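Local coordinates for protein aspartokinase (Arabidopsis thaliana, PDB 2CDQ) that catalyses the ATP-dependent phosphorylation of L-aspartate, the first step of the aspartate-family amino acid pathway, and binds lysine and S-adenosylmethionine as allosteric effectors, at residues E57-V62 / P207-V212; R167-F172 / K197-D202; N340-D345 / L384-S389; K418-I423 / S463-E468. All blocks are in the same frame, centred on the assembly; numbering follows the deposited sequence.

Interaction 1. Residues E57-V62 / P207-V212; sequences ESPVIV and PAVPIV
Ile61 and Ile211 pair across two neighbouring parallel strands, 59-62 and 209-212, in the central sheet of the amino acid kinase domain. Two backbone hydrogen bonds set the register. Ile61 N donates to Pro210 O at 2.8 Å, and Ile61 O accepts from Val212 N at 2.7 Å. Val60 and Val62 make their backbone bonds with strand 29-33 instead, which places strand 59-63 between two partners.

The tight part lies around the isoleucines. Their side chains run side by side and point the same way. CG1 of Ile211 is anti to the carbonyl carbon (chi1 -45°), and CD1 beyond it rests 3.6 Å from Ile61 CB. Val209 CG1 adds to this group by reaching Ile61 CG1 at 3.8 Å. On the other face of the sheet, the two methyls of Val60 take different partners. CG1 meets Val212 CG2 at 4.0 Å, and CG2 meets Pro210 CG at 3.7 Å, with the valine crossing the proline at about a right angle. Helix 232-244 packs on this face through Ile240, which touches Val60 and Val62. Val62 also lies close to Lys32, which by similarity binds ATP.

The contact thins out toward the start of both segments. Glu57, Ser58, Pro207 and Ala208 do not touch across it, and Pro207 is exposed. Pro59 CG and Val209 CG1 approach only to 4.3 Å. The ladder of backbone bonds also stops here, because Pro210 has no N-H to give. Its ring carbon CD lies 3.4 Å from Pro59 O.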
# COMPACT_ATOMS: atom_id res chain seq x y z
N GLU A 57 -38.70 -28.37 8.06
CA GLU A 57 -38.06 -27.32 7.27
C GLU A 57 -38.14 -27.67 5.78
O GLU A 57 -38.00 -28.83 5.41
CB GLU A 57 -36.59 -27.18 7.71
CG GLU A 57 -36.00 -25.78 7.56
CD GLU A 57 -36.25 -24.88 8.76
OE1 GLU A 57 -36.45 -25.40 9.88
OE2 GLU A 57 -36.24 -23.64 8.59
N SER A 58 -38.40 -26.67 4.94
CA SER A 58 -38.52 -26.87 3.49
C SER A 58 -37.38 -26.15 2.76
O SER A 58 -37.47 -24.95 2.51
CB SER A 58 -39.87 -26.36 2.97
OG SER A 58 -40.96 -27.14 3.47
N PRO A 59 -36.32 -26.89 2.41
CA PRO A 59 -35.09 -26.26 1.92
C PRO A 59 -34.99 -26.12 0.40
O PRO A 59 -35.68 -26.83 -0.34
CB PRO A 59 -34.00 -27.20 2.42
CG PRO A 59 -34.67 -28.57 2.48
CD PRO A 59 -36.18 -28.36 2.46
N VAL A 60 -34.14 -25.19 -0.04
CA VAL A 60 -33.65 -25.15 -1.42
C VAL A 60 -32.20 -25.60 -1.37
O VAL A 60 -31.41 -25.08 -0.59
CB VAL A 60 -33.76 -23.74 -2.05
CG1 VAL A 60 -32.92 -23.63 -3.32
CG2 VAL A 60 -35.21 -23.41 -2.37
N ILE A 61 -31.85 -26.58 -2.20
CA ILE A 61 -30.50 -27.14 -2.17
C ILE A 61 -29.65 -26.60 -3.32
O ILE A 61 -30.04 -26.64 -4.48
CB ILE A 61 -30.52 -28.68 -2.18
CG1 ILE A 61 -31.49 -29.22 -1.11
CG2 ILE A 61 -29.11 -29.26 -2.01
CD1 ILE A 61 -31.11 -28.89 0.36
N VAL A 62 -28.48 -26.06 -2.96
CA VAL A 62 -27.51 -25.57 -3.92
C VAL A 62 -26.33 -26.52 -3.93
O VAL A 62 -25.66 -26.69 -2.90
CB VAL A 62 -27.03 -24.14 -3.58
CG1 VAL A 62 -25.98 -23.67 -4.57
CG2 VAL A 62 -28.19 -23.17 -3.58
N PRO A 207 -45.26 -28.91 -4.66
CA PRO A 207 -44.04 -28.73 -3.86
C PRO A 207 -43.03 -29.88 -3.97
O PRO A 207 -43.34 -31.04 -3.67
CB PRO A 207 -44.58 -28.61 -2.42
CG PRO A 207 -45.91 -29.26 -2.44
CD PRO A 207 -46.46 -29.02 -3.81
N ALA A 208 -41.83 -29.54 -4.42
CA ALA A 208 -40.69 -30.46 -4.47
C ALA A 208 -39.46 -29.70 -4.01
O ALA A 208 -39.39 -28.48 -4.16
CB ALA A 208 -40.49 -30.98 -5.89
N VAL A 209 -38.50 -30.42 -3.42
CA VAL A 209 -37.25 -29.80 -2.96
C VAL A 209 -36.38 -29.41 -4.16
O VAL A 209 -35.89 -30.28 -4.89
CB VAL A 209 -36.46 -30.73 -2.00
CG1 VAL A 209 -35.21 -30.03 -1.48
CG2 VAL A 209 -37.34 -31.18 -0.83
N PRO A 210 -36.20 -28.09 -4.38
CA PRO A 210 -35.39 -27.61 -5.51
C PRO A 210 -33.90 -27.92 -5.34
O PRO A 210 -33.33 -27.70 -4.26
CB PRO A 210 -35.63 -26.09 -5.49
CG PRO A 210 -36.84 -25.89 -4.63
CD PRO A 210 -36.75 -26.97 -3.60
N ILE A 211 -33.29 -28.46 -6.39
CA ILE A 211 -31.86 -28.77 -6.40
C ILE A 211 -31.22 -27.95 -7.52
O ILE A 211 -31.31 -28.31 -8.69
CB ILE A 211 -31.61 -30.29 -6.63
CG1 ILE A 211 -32.53 -31.15 -5.75
CG2 ILE A 211 -30.13 -30.63 -6.40
CD1 ILE A 211 -32.35 -31.00 -4.24
N VAL A 212 -30.56 -26.85 -7.13
CA VAL A 212 -30.04 -25.87 -8.10
C VAL A 212 -28.52 -25.94 -8.29
O VAL A 212 -27.76 -26.06 -7.31
CB VAL A 212 -30.43 -24.42 -7.70
CG1 VAL A 212 -30.33 -23.49 -8.91
CG2 VAL A 212 -31.85 -24.37 -7.13

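Interaction 2. Residues R167-F172 / K197-D202; sequences RQYDAF and KRLYDD
Arg198 meets Tyr169 at the edge of the ring. Its NH1 lies near the ring plane, 3.3 Å from Tyr169 CE2, and the guanidinium and ring planes stand 82° apart. The same NH1 forms a salt bridge one helical turn on, to Asp202 OD1 at 2.7 Å, and that oxygen accepts on its syn lone pair. Arg198 NH2 has its own salt bridge, to Glu173.

Leu199 follows, and its CD2 lies over one face of the Tyr169 ring. This is a CH-pi contact, with CD2 3.9 Å from the ring centroid and 23° off the normal. CG of Arg167 lies over the opposite face, toward the rim, so the ring is held between a leucine methyl and an arginine methylene.

Helix 191-205 stands in the chain between the parallel, adjacent strands 166-169 and 209-219. It packs against their sheet as the helix of a beta-alpha-beta crossover in the amino acid kinase domain, running roughly antiparallel to strand 166-169. The short strand 177-178 lies in the same connection.

Asp202, with CG anti to the carbonyl carbon, reaches Tyr169 tip to tip. Tyr169 OH donates to its OD1 at 2.8 Å, on the anti side of that oxygen. The ring and carboxylate planes differ by only 4°. OD1 therefore accepts from both Tyr169 and Arg198, an environment that probably favours the charged carboxylate. The tyrosine hydroxyl is itself an acceptor: Arg167 NE donates to Tyr169 OH at 3.2 Å, and that oxygen lies in the guanidinium plane. Arg167 NH2 forms a salt bridge with Asp206, further along the same chain.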
# COMPACT_ATOMS: atom_id res chain seq x y z
N ARG A 167 -36.97 -31.60 -7.57
CA ARG A 167 -36.87 -31.09 -8.94
C ARG A 167 -35.52 -30.42 -9.13
O ARG A 167 -35.16 -29.51 -8.37
CB ARG A 167 -38.03 -30.11 -9.21
CG ARG A 167 -37.93 -29.32 -10.52
CD ARG A 167 -39.31 -29.00 -11.12
NE ARG A 167 -40.31 -28.58 -10.13
CZ ARG A 167 -41.40 -29.29 -9.80
NH1 ARG A 167 -41.65 -30.46 -10.38
NH2 ARG A 167 -42.24 -28.82 -8.89
N GLN A 168 -34.77 -30.87 -10.13
CA GLN A 168 -33.46 -30.30 -10.40
C GLN A 168 -33.61 -29.05 -11.25
O GLN A 168 -34.43 -29.01 -12.17
CB GLN A 168 -32.52 -31.32 -11.05
CG GLN A 168 -32.43 -31.28 -12.58
CD GLN A 168 -31.48 -30.21 -13.09
OE1 GLN A 168 -30.53 -29.81 -12.41
NE2 GLN A 168 -31.73 -29.75 -14.30
N TYR A 169 -32.80 -28.04 -10.95
CA TYR A 169 -32.85 -26.79 -11.67
C TYR A 169 -31.48 -26.41 -12.20
O TYR A 169 -30.51 -26.36 -11.45
CB TYR A 169 -33.35 -25.68 -10.75
CG TYR A 169 -34.82 -25.72 -10.44
CD1 TYR A 169 -35.28 -26.04 -9.16
CD2 TYR A 169 -35.77 -25.41 -11.42
CE1 TYR A 169 -36.64 -26.07 -8.87
CE2 TYR A 169 -37.13 -25.43 -11.14
CZ TYR A 169 -37.56 -25.76 -9.86
OH TYR A 169 -38.90 -25.78 -9.59
N ASP A 170 -31.41 -26.16 -13.50
CA ASP A 170 -30.26 -25.48 -14.07
C ASP A 170 -30.45 -23.99 -13.79
O ASP A 170 -31.46 -23.40 -14.19
CB ASP A 170 -30.15 -25.76 -15.57
CG ASP A 170 -29.66 -27.17 -15.86
OD1 ASP A 170 -29.33 -27.91 -14.90
OD2 ASP A 170 -29.59 -27.54 -17.07
N ALA A 171 -29.49 -23.40 -13.08
CA ALA A 171 -29.55 -21.98 -12.71
C ALA A 171 -29.78 -21.07 -13.91
O ALA A 171 -30.54 -20.11 -13.83
CB ALA A 171 -28.28 -21.57 -11.98
N PHE A 172 -29.12 -21.40 -15.03
CA PHE A 172 -29.20 -20.58 -16.24
C PHE A 172 -30.56 -20.65 -16.93
O PHE A 172 -30.87 -19.81 -17.78
CB PHE A 172 -28.07 -20.94 -17.22
CG PHE A 172 -27.98 -22.40 -17.55
CD1 PHE A 172 -28.76 -22.96 -18.56
CD2 PHE A 172 -27.09 -23.23 -16.86
CE1 PHE A 172 -28.67 -24.32 -18.87
CE2 PHE A 172 -26.99 -24.59 -17.17
CZ PHE A 172 -27.78 -25.13 -18.17
N LYS A 197 -40.14 -15.71 -8.95
CA LYS A 197 -41.34 -16.02 -9.73
C LYS A 197 -41.33 -17.46 -10.26
O LYS A 197 -42.34 -18.16 -10.19
CB LYS A 197 -41.48 -15.03 -10.90
CG LYS A 197 -42.90 -14.79 -11.38
CD LYS A 197 -43.24 -15.62 -12.61
CE LYS A 197 -44.17 -14.86 -13.55
NZ LYS A 197 -45.42 -14.41 -12.87
N ARG A 198 -40.17 -17.89 -10.77
CA ARG A 198 -40.03 -19.23 -11.34
C ARG A 198 -40.05 -20.31 -10.25
O ARG A 198 -40.68 -21.36 -10.43
CB ARG A 198 -38.73 -19.32 -12.15
CG ARG A 198 -38.88 -20.01 -13.51
CD ARG A 198 -39.02 -21.53 -13.39
NE ARG A 198 -38.68 -22.18 -14.65
CZ ARG A 198 -38.57 -23.49 -14.82
NH1 ARG A 198 -38.79 -24.32 -13.81
NH2 ARG A 198 -38.25 -23.98 -16.01
N LEU A 199 -39.38 -20.04 -9.14
CA LEU A 199 -39.32 -20.99 -8.03
C LEU A 199 -40.62 -21.08 -7.25
O LEU A 199 -40.91 -22.12 -6.65
CB LEU A 199 -38.13 -20.69 -7.09
CG LEU A 199 -36.72 -21.11 -7.54
CD1 LEU A 199 -35.68 -20.71 -6.50
CD2 LEU A 199 -36.63 -22.61 -7.82
N TYR A 200 -41.41 -20.00 -7.25
CA TYR A 200 -42.71 -20.02 -6.57
C TYR A 200 -43.85 -20.64 -7.38
O TYR A 200 -44.68 -21.36 -6.82
CB TYR A 200 -43.09 -18.65 -6.01
CG TYR A 200 -42.98 -18.60 -4.51
CD1 TYR A 200 -44.08 -18.23 -3.71
CD2 TYR A 200 -41.78 -18.97 -3.86
CE1 TYR A 200 -43.98 -18.20 -2.31
CE2 TYR A 200 -41.67 -18.95 -2.47
CZ TYR A 200 -42.77 -18.57 -1.70
OH TYR A 200 -42.66 -18.55 -0.33
N ASP A 201 -43.88 -20.37 -8.68
CA ASP A 201 -44.85 -20.98 -9.57
C ASP A 201 -44.76 -22.51 -9.54
O ASP A 201 -45.79 -23.21 -9.56
CB ASP A 201 -44.69 -20.47 -11.01
CG ASP A 201 -45.17 -19.02 -11.17
OD1 ASP A 201 -45.85 -18.49 -10.26
OD2 ASP A 201 -44.86 -18.41 -12.22
N ASP A 202 -43.53 -23.02 -9.47
CA ASP A 202 -43.29 -24.47 -9.44
C ASP A 202 -43.66 -25.10 -8.10
O ASP A 202 -44.16 -26.23 -8.07
CB ASP A 202 -41.82 -24.77 -9.78
CG ASP A 202 -41.45 -24.40 -11.21
OD1 ASP A 202 -40.24 -24.29 -11.50
OD2 ASP A 202 -42.36 -24.22 -12.05

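Interaction 3. Residues N340-D345 / L384-S389; sequences NVTMLD and LTLDPS. With SAM (S-adenosylmethionine), chain F.
Leu344 and Leu384 form a hydrogen-bonded antiparallel pair. Leu344 N donates to Leu384 O at 2.7 Å, and Leu384 N returns a bond to Leu344 O at 2.9 Å. Leu386 N donates to Thr342 O at 2.9 Å. A water makes the matching link, accepting from Thr342 N at 2.8 Å and donating to Leu386 O at 2.7 Å.

Side chains pack on both faces. Leu344 CD1 meets Leu386 CD1 at 3.8 Å. Leu384 CG sits between the backbone N and the carbonyl carbon (chi1 58°), and CD1 beyond it lies against Leu344 CB. Val341 CG2 touches Thr385 OG1 on the other face.

These are the two inner strands of the first of two four-stranded ACT-type sheets in the chain. Phe362 and Phe365 of helix 357-367 pack on the leucine face. At the end of segment 340-345, Asp345 OD1 forms a salt bridge with Lys459 of the second subunit.

Past the water the chain enters the S-adenosylmethionine pocket. Asp387 CB lies 3.3 Å from N6 of the ligand. Asp387 OD2 is hydrogen-bonded to Ser371 OG and Trp392 NE1. One oxygen thus ties two pocket residues together, and Ser371 N is hydrogen-bonded to the ligand. The aspartate meets N6 through its methylene.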
# COMPACT_ATOMS: atom_id res chain seq x y z
N ASN A 340 3.46 -19.77 1.20
CA ASN A 340 4.23 -19.52 -0.03
C ASN A 340 3.83 -18.32 -0.87
O ASN A 340 3.28 -18.48 -1.96
CB ASN A 340 4.22 -20.77 -0.92
CG ASN A 340 5.54 -21.49 -0.91
OD1 ASN A 340 5.63 -22.62 -0.44
ND2 ASN A 340 6.59 -20.83 -1.41
N VAL A 341 4.11 -17.13 -0.36
CA VAL A 341 3.83 -15.91 -1.11
C VAL A 341 5.12 -15.30 -1.64
O VAL A 341 6.20 -15.50 -1.08
CB VAL A 341 3.02 -14.86 -0.29
CG1 VAL A 341 1.68 -15.45 0.15
CG2 VAL A 341 3.83 -14.34 0.92
N THR A 342 4.98 -14.55 -2.73
CA THR A 342 6.09 -13.86 -3.36
C THR A 342 5.97 -12.38 -3.04
O THR A 342 4.92 -11.76 -3.28
CB THR A 342 6.07 -14.10 -4.87
OG1 THR A 342 6.22 -15.50 -5.12
CG2 THR A 342 7.18 -13.32 -5.57
N MET A 343 7.04 -11.81 -2.49
CA MET A 343 7.07 -10.40 -2.10
C MET A 343 8.00 -9.61 -3.00
O MET A 343 9.08 -10.08 -3.36
CB MET A 343 7.50 -10.26 -0.63
CG MET A 343 7.79 -8.82 -0.20
SD MET A 343 7.99 -8.61 1.58
CE MET A 343 9.56 -9.42 1.89
N LEU A 344 7.56 -8.40 -3.36
CA LEU A 344 8.37 -7.48 -4.15
C LEU A 344 8.63 -6.18 -3.42
O LEU A 344 7.74 -5.66 -2.75
CB LEU A 344 7.72 -7.18 -5.51
CG LEU A 344 7.90 -8.25 -6.58
CD1 LEU A 344 6.62 -9.06 -6.69
CD2 LEU A 344 8.24 -7.63 -7.91
N ASP A 345 9.85 -5.67 -3.55
CA ASP A 345 10.24 -4.38 -2.98
C ASP A 345 10.66 -3.42 -4.09
O ASP A 345 11.50 -3.75 -4.94
CB ASP A 345 11.37 -4.58 -1.98
CG ASP A 345 11.80 -3.28 -1.32
OD1 ASP A 345 10.93 -2.53 -0.82
OD2 ASP A 345 13.02 -3.02 -1.28
N LEU A 384 5.15 -4.98 -1.74
CA LEU A 384 3.89 -5.63 -2.06
C LEU A 384 4.06 -7.13 -2.14
O LEU A 384 5.17 -7.64 -2.26
CB LEU A 384 3.30 -5.09 -3.37
CG LEU A 384 4.09 -5.17 -4.67
CD1 LEU A 384 3.90 -6.50 -5.38
CD2 LEU A 384 3.66 -4.03 -5.57
N THR A 385 2.93 -7.82 -2.09
CA THR A 385 2.93 -9.27 -2.08
C THR A 385 1.92 -9.71 -3.14
O THR A 385 0.89 -9.07 -3.32
CB THR A 385 2.60 -9.76 -0.64
OG1 THR A 385 3.50 -10.80 -0.26
CG2 THR A 385 1.18 -10.24 -0.51
N LEU A 386 2.24 -10.76 -3.88
CA LEU A 386 1.37 -11.20 -4.98
C LEU A 386 0.32 -12.18 -4.48
O LEU A 386 0.61 -12.98 -3.60
CB LEU A 386 2.19 -11.84 -6.10
CG LEU A 386 3.32 -10.99 -6.66
CD1 LEU A 386 4.20 -11.81 -7.59
CD2 LEU A 386 2.76 -9.77 -7.37
N ASP A 387 -0.88 -12.12 -5.05
CA ASP A 387 -1.96 -13.05 -4.69
C ASP A 387 -1.39 -14.45 -4.45
O ASP A 387 -0.56 -14.92 -5.24
CB ASP A 387 -3.01 -13.12 -5.80
CG ASP A 387 -4.10 -12.07 -5.66
OD1 ASP A 387 -4.15 -11.35 -4.64
OD2 ASP A 387 -4.92 -11.97 -6.60
N PRO A 388 -1.83 -15.13 -3.37
CA PRO A 388 -1.38 -16.51 -3.16
C PRO A 388 -1.80 -17.36 -4.35
O PRO A 388 -2.87 -17.13 -4.92
CB PRO A 388 -2.14 -16.93 -1.90
CG PRO A 388 -2.49 -15.66 -1.20
CD PRO A 388 -2.73 -14.67 -2.30
N SER A 389 -0.97 -18.33 -4.73
CA SER A 389 -1.21 -19.11 -5.94
C SER A 389 -2.51 -19.93 -5.93
O SER A 389 -3.13 -20.11 -6.99
CB SER A 389 -0.02 -20.02 -6.25
OG SER A 389 0.12 -20.99 -5.22
N SAM F . 1.92 -13.27 -20.09
CA SAM F . 0.69 -13.85 -19.55
C SAM F . -0.56 -13.08 -19.98
O SAM F . -1.60 -13.67 -20.28
OXT SAM F . -0.56 -11.84 -20.04
CB SAM F . 0.76 -13.94 -18.03
CG SAM F . -0.26 -14.89 -17.39
SD SAM F . -1.37 -14.01 -16.27
CE SAM F . -0.28 -13.70 -14.85
C5' SAM F . -2.58 -15.22 -15.67
C4' SAM F . -2.10 -16.62 -15.27
O4' SAM F . -1.19 -16.58 -14.19
C3' SAM F . -3.26 -17.50 -14.81
O3' SAM F . -3.13 -18.76 -15.42
C2' SAM F . -3.11 -17.65 -13.31
O2' SAM F . -3.38 -18.97 -12.88
C1' SAM F . -1.65 -17.31 -13.06
N9 SAM F . -1.41 -16.53 -11.83
C8 SAM F . -0.73 -16.97 -10.72
N7 SAM F . -0.69 -15.98 -9.80
C5 SAM F . -1.33 -14.91 -10.31
C6 SAM F . -1.59 -13.64 -9.79
N6 SAM F . -1.16 -13.30 -8.57
N1 SAM F . -2.30 -12.73 -10.55
C2 SAM F . -2.75 -13.08 -11.81
N3 SAM F . -2.49 -14.34 -12.31
C4 SAM F . -1.79 -15.24 -11.58
O HOH W 1 2.54 -14.77 -4.07

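Interaction 4. Residues K418-I423 / S463-E468; sequences KGRAII and SFIVNE
Between Ala421 and Val466 run two of the contact's five backbone hydrogen bonds. Ala421 N donates to Val466 O at 2.8 Å, and Val466 N to Ala421 O at 2.7 Å. Ile423 and Phe464 repeat the pattern. At the other end Glu468 N donates to Gly419 O at 3.1 Å, where the chain turns a corner.

Among the apolar contacts, Ile422 and Ile465 lie side by side and point the same way, with Ile422 CD1 3.6 Å from Ile465 CG1. On the other face Val466 CG1 touches Ala421 CB at 4.0 Å, and Ala471 of helix 468-483 packs on both residues.

The two strands are the inner pair of the second ACT-type sheet. Strand 332-339, outermost in this sheet within the chain, comes before the first ACT sheet in sequence.

Polar side chains gather at the corner. Arg420 NE donates to Lys418 O at 3.1 Å, in the guanidinium plane. Asn467 OD1 lies over one face of the guanidinium, 3.3 Å from Arg420 NH1, at an angle too poor for a hydrogen bond. NH1 is hydrogen-bonded to Gln451 OE1 instead. Glu468 CG is anti to the backbone N (chi1 169°). Beyond a bend at chi2, OE2 passes Ala421 CB and accepts from Asn340 N.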
# COMPACT_ATOMS: atom_id res chain seq x y z
N LYS A 418 11.05 -14.81 -2.76
CA LYS A 418 10.17 -15.97 -2.74
C LYS A 418 10.12 -16.59 -1.35
O LYS A 418 10.87 -16.20 -0.45
CB LYS A 418 10.61 -17.00 -3.79
CG LYS A 418 10.16 -16.66 -5.22
CD LYS A 418 10.77 -17.60 -6.27
CE LYS A 418 12.16 -17.14 -6.71
NZ LYS A 418 12.64 -17.87 -7.92
N GLY A 419 9.22 -17.55 -1.17
CA GLY A 419 9.15 -18.32 0.06
C GLY A 419 8.86 -17.55 1.33
O GLY A 419 9.43 -17.86 2.38
N ARG A 420 7.99 -16.55 1.24
CA ARG A 420 7.44 -15.86 2.42
C ARG A 420 6.04 -16.39 2.74
O ARG A 420 5.51 -17.24 2.03
CB ARG A 420 7.39 -14.33 2.25
CG ARG A 420 8.63 -13.69 1.64
CD ARG A 420 9.83 -13.72 2.57
NE ARG A 420 11.01 -14.13 1.81
CZ ARG A 420 12.26 -13.75 2.06
NH1 ARG A 420 12.53 -12.92 3.06
NH2 ARG A 420 13.24 -14.19 1.30
N ALA A 421 5.45 -15.86 3.81
CA ALA A 421 4.10 -16.25 4.21
C ALA A 421 3.45 -15.09 4.96
O ALA A 421 4.15 -14.30 5.59
CB ALA A 421 4.13 -17.50 5.09
N ILE A 422 2.12 -15.02 4.89
CA ILE A 422 1.35 -13.98 5.59
C ILE A 422 0.61 -14.58 6.78
O ILE A 422 -0.14 -15.54 6.62
CB ILE A 422 0.28 -13.32 4.68
CG1 ILE A 422 0.74 -13.18 3.22
CG2 ILE A 422 -0.22 -12.02 5.31
CD1 ILE A 422 1.14 -11.81 2.79
N ILE A 423 0.82 -14.02 7.97
CA ILE A 423 -0.06 -14.28 9.11
C ILE A 423 -1.00 -13.09 9.24
O ILE A 423 -0.55 -11.95 9.38
CB ILE A 423 0.73 -14.51 10.43
CG1 ILE A 423 1.55 -15.79 10.36
CG2 ILE A 423 -0.22 -14.55 11.65
CD1 ILE A 423 2.69 -15.84 11.35
N SER A 463 -1.87 -7.70 8.78
CA SER A 463 -1.03 -8.74 8.18
C SER A 463 0.45 -8.58 8.50
O SER A 463 1.00 -7.48 8.43
CB SER A 463 -1.25 -8.78 6.67
OG SER A 463 -2.60 -9.08 6.36
N PHE A 464 1.09 -9.69 8.86
CA PHE A 464 2.55 -9.77 8.97
C PHE A 464 3.10 -10.64 7.86
O PHE A 464 2.59 -11.73 7.61
CB PHE A 464 3.00 -10.43 10.28
CG PHE A 464 2.34 -9.91 11.50
CD1 PHE A 464 1.93 -10.79 12.49
CD2 PHE A 464 2.14 -8.54 11.69
CE1 PHE A 464 1.32 -10.33 13.64
CE2 PHE A 464 1.52 -8.06 12.83
CZ PHE A 464 1.11 -8.96 13.82
N ILE A 465 4.16 -10.18 7.22
CA ILE A 465 4.91 -11.04 6.30
C ILE A 465 6.08 -11.69 7.03
O ILE A 465 6.92 -11.03 7.65
CB ILE A 465 5.33 -10.31 5.01
CG1 ILE A 465 4.14 -10.20 4.06
CG2 ILE A 465 6.48 -11.04 4.32
CD1 ILE A 465 3.09 -9.20 4.48
N VAL A 466 6.11 -13.01 6.95
CA VAL A 466 7.02 -13.83 7.71
C VAL A 466 7.69 -14.80 6.71
O VAL A 466 7.34 -14.80 5.52
CB VAL A 466 6.22 -14.51 8.84
CG1 VAL A 466 5.69 -15.88 8.41
CG2 VAL A 466 7.01 -14.57 10.12
N ASN A 467 8.67 -15.58 7.15
CA ASN A 467 9.22 -16.63 6.27
C ASN A 467 8.37 -17.91 6.30
O ASN A 467 7.92 -18.34 7.36
CB ASN A 467 10.67 -16.96 6.62
CG ASN A 467 11.62 -15.84 6.25
OD1 ASN A 467 11.51 -15.25 5.17
ND2 ASN A 467 12.55 -15.54 7.14
N GLU A 468 8.18 -18.51 5.13
CA GLU A 468 7.37 -19.73 5.01
C GLU A 468 7.73 -20.81 6.04
O GLU A 468 6.85 -21.43 6.63
CB GLU A 468 7.41 -20.29 3.58
CG GLU A 468 6.82 -21.69 3.40
CD GLU A 468 5.29 -21.77 3.54
OE1 GLU A 468 4.78 -22.91 3.53
OE2 GLU A 468 4.61 -20.72 3.64

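From the N terminus, interaction 1 opens at strand 59-63 and closes a long, mostly helical loop at strand 209-219. Interaction 2 opens and closes within that loop. The two touch through backbone bonds between Ile211 and strand 166-169, so both serve one sheet of the kinase domain. Interaction 3 follows in series and closes a loop of about 40 residues in the first ACT sheet. Interaction 4 comes next, again in series, and closes a similar loop in the second ACT sheet. Interactions 3 and 4 join where Val341 N is hydrogen-bonded to Arg420 O. No loops cross. The centres of interactions 1 and 3 are about 42 Å apart.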